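Local coordinates for aminoglycoside acetyltransferase meta-AAC0020 (Uncultured bacterium, PDB 5F49), which probably transfers an acetyl group from acetyl-coenzyme A to an amino group of aminoglycoside antibiotics, at residues Phe24-Arg29 / Glu65-Gly70. Residues are numbered along the deposited sequence; the frame is centred on the assembly and turned at random.
Sequences FIQLIR and ENKIVG
Gln26 reaches from the helix to the start of the strand and takes a hydrogen bond from its backbone: Ile68 N donates to Gln26 OE1 at 3.1 Å. The N-H...O angle of 170° makes the bond nearly straight, although the donor stands above the amide plane, 45° out of it. With CG anti to the backbone N and the chain extended beyond it, Gln26 spans the gap between two segments whose axes approach to 8.7 Å.

The tightly packed part lies where Gln26 crosses Ile68. Ile68 CG1 sits 3.3 Å from Gln26 OE1 and 3.4 Å from Gln26 CD, a methylene against the amide oxygen and carbon, and also meets the aliphatic CG at 3.8 Å. Ile68 itself is buried and extends this packing onto Val61 and Leu63 of strand 57-64. Further along, Leu27 makes a looser contact, its CD1 methyl resting on the Gly70 carbonyl group, 4.0 Å from Gly70 C, while its side chain also touches Val59.

The Lys67 side is more open and is bridged by water. One water donates to Gln26 OE1 and to Ile68 O and accepts from Lys67 NZ at 3.0 Å. OE1 is thus gripped by two donors, which should fix the rotation of the amide. Lys67 is exposed, its CB directed away from the helix, and the bend at chi2 brings its chain back toward this water.

Helix 21-34 lies across the face formed by antiparallel strands 57-64 and 67-77, its segment crossing the strand at -45°, with Ile68 and Leu27 buried and Gln26, Lys67 and the water on the polar, solvent-facing side, consistent with the first helix of the GNAT fold packing on its central sheet.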
loop_
_atom_site.group_PDB
_atom_site.type_symbol
_atom_site.label_atom_id
_atom_site.label_comp_id
_atom_site.label_asym_id
_atom_site.label_seq_id
_atom_site.Cartn_x
_atom_site.Cartn_y
_atom_site.Cartn_z
ATOM N N PHE A 24 7.414 -11.239 -16.270
ATOM C CA PHE A 24 6.498 -10.273 -15.671
ATOM C C PHE A 24 5.248 -10.133 -16.531
ATOM O O PHE A 24 4.130 -10.138 -16.024
ATOM C CB PHE A 24 7.188 -8.911 -15.498
ATOM C CG PHE A 24 6.380 -7.907 -14.714
ATOM C CD1 PHE A 24 5.419 -8.323 -13.800
ATOM C CD2 PHE A 24 6.577 -6.547 -14.897
ATOM C CE1 PHE A 24 4.672 -7.411 -13.091
ATOM C CE2 PHE A 24 5.843 -5.622 -14.183
ATOM C CZ PHE A 24 4.882 -6.054 -13.276
ATOM N N ILE A 25 5.444 -9.999 -17.837
ATOM C CA ILE A 25 4.330 -9.894 -18.771
ATOM C C ILE A 25 3.467 -11.155 -18.695
ATOM O O ILE A 25 2.235 -11.093 -18.696
ATOM C CB ILE A 25 4.835 -9.675 -20.212
ATOM C CG1 ILE A 25 5.520 -8.303 -20.323
ATOM C CG2 ILE A 25 3.695 -9.813 -21.224
ATOM C CD1 ILE A 25 6.019 -7.966 -21.728
ATOM N N GLN A 26 4.135 -12.296 -18.596
ATOM C CA GLN A 26 3.469 -13.586 -18.491
ATOM C C GLN A 26 2.596 -13.687 -17.228
ATOM O O GLN A 26 1.488 -14.215 -17.276
ATOM C CB GLN A 26 4.520 -14.697 -18.512
ATOM C CG GLN A 26 4.016 -16.063 -18.894
ATOM C CD GLN A 26 5.148 -17.068 -19.041
ATOM O OE1 GLN A 26 4.967 -18.266 -18.810
ATOM N NE2 GLN A 26 6.327 -16.580 -19.419
ATOM N N LEU A 27 3.093 -13.165 -16.108
ATOM C CA LEU A 27 2.318 -13.146 -14.871
ATOM C C LEU A 27 1.106 -12.216 -14.966
ATOM O O LEU A 27 0.022 -12.529 -14.456
ATOM C CB LEU A 27 3.190 -12.729 -13.685
ATOM C CG LEU A 27 2.403 -12.544 -12.380
ATOM C CD1 LEU A 27 1.764 -13.853 -11.953
ATOM C CD2 LEU A 27 3.269 -11.996 -11.272
ATOM N N ILE A 28 1.298 -11.075 -15.618
ATOM C CA ILE A 28 0.220 -10.114 -15.820
ATOM C C ILE A 28 -0.891 -10.716 -16.687
ATOM O O ILE A 28 -2.069 -10.469 -16.455
ATOM C CB ILE A 28 0.754 -8.806 -16.461
ATOM C CG1 ILE A 28 1.761 -8.131 -15.523
ATOM C CG2 ILE A 28 -0.384 -7.840 -16.775
ATOM C CD1 ILE A 28 2.573 -7.030 -16.187
ATOM N N ARG A 29 -0.519 -11.527 -17.669
ATOM C CA ARG A 29 -1.513 -12.210 -18.486
ATOM C C ARG A 29 -2.209 -13.312 -17.678
ATOM O O ARG A 29 -3.380 -13.620 -17.906
ATOM C CB ARG A 29 -0.875 -12.793 -19.743
ATOM C CG ARG A 29 -0.380 -11.745 -20.739
ATOM C CD ARG A 29 -1.520 -10.866 -21.235
ATOM N NE ARG A 29 -1.122 -10.039 -22.369
ATOM C CZ ARG A 29 -1.882 -9.087 -22.903
ATOM N NH1 ARG A 29 -3.082 -8.837 -22.396
ATOM N NH2 ARG A 29 -1.441 -8.385 -23.940
ATOM N N GLU A 65 8.726 -25.961 -15.777
ATOM C CA GLU A 65 9.593 -25.660 -16.931
ATOM C C GLU A 65 9.660 -24.145 -17.161
ATOM O O GLU A 65 10.054 -23.408 -16.260
ATOM C CB GLU A 65 9.158 -26.406 -18.217
ATOM C CG GLU A 65 7.685 -26.375 -18.590
ATOM C CD GLU A 65 7.431 -26.477 -20.084
ATOM O OE1 GLU A 65 7.922 -27.435 -20.721
ATOM O OE2 GLU A 65 6.732 -25.588 -20.622
ATOM N N ASN A 66 9.288 -23.680 -18.349
ATOM C CA ASN A 66 9.270 -22.244 -18.625
ATOM C C ASN A 66 7.962 -21.581 -18.250
ATOM O O ASN A 66 7.831 -20.361 -18.343
ATOM C CB ASN A 66 9.539 -21.974 -20.098
ATOM C CG ASN A 66 10.992 -21.836 -20.402
ATOM O OD1 ASN A 66 11.357 -21.712 -21.551
ATOM N ND2 ASN A 66 11.839 -21.879 -19.380
ATOM N N LYS A 67 6.992 -22.389 -17.841
ATOM C CA LYS A 67 5.629 -21.913 -17.668
ATOM C C LYS A 67 5.383 -21.315 -16.289
ATOM O O LYS A 67 5.498 -22.002 -15.273
ATOM C CB LYS A 67 4.641 -23.055 -17.920
ATOM C CG LYS A 67 3.195 -22.607 -18.077
ATOM C CD LYS A 67 3.060 -21.596 -19.206
ATOM C CE LYS A 67 1.600 -21.293 -19.494
ATOM N NZ LYS A 67 1.436 -20.210 -20.507
ATOM N N ILE A 68 5.050 -20.027 -16.266
ATOM C CA ILE A 68 4.567 -19.374 -15.056
ATOM C C ILE A 68 3.175 -19.903 -14.727
ATOM O O ILE A 68 2.244 -19.734 -15.515
ATOM C CB ILE A 68 4.491 -17.838 -15.214
ATOM C CG1 ILE A 68 5.812 -17.267 -15.742
ATOM C CG2 ILE A 68 4.110 -17.186 -13.899
ATOM C CD1 ILE A 68 6.909 -17.202 -14.721
ATOM N N VAL A 69 3.024 -20.540 -13.573
ATOM C CA VAL A 69 1.727 -21.094 -13.198
ATOM C C VAL A 69 1.096 -20.309 -12.054
ATOM O O VAL A 69 -0.019 -20.597 -11.628
ATOM C CB VAL A 69 1.842 -22.579 -12.801
ATOM C CG1 VAL A 69 2.095 -23.434 -14.030
ATOM C CG2 VAL A 69 2.942 -22.773 -11.774
ATOM N N GLY A 70 1.817 -19.311 -11.560
ATOM C CA GLY A 70 1.308 -18.466 -10.498
ATOM C C GLY A 70 2.285 -17.356 -10.167
ATOM O O GLY A 70 3.378 -17.296 -10.723
HETATM O O HOH W 1 1.943 -18.400 -18.216
#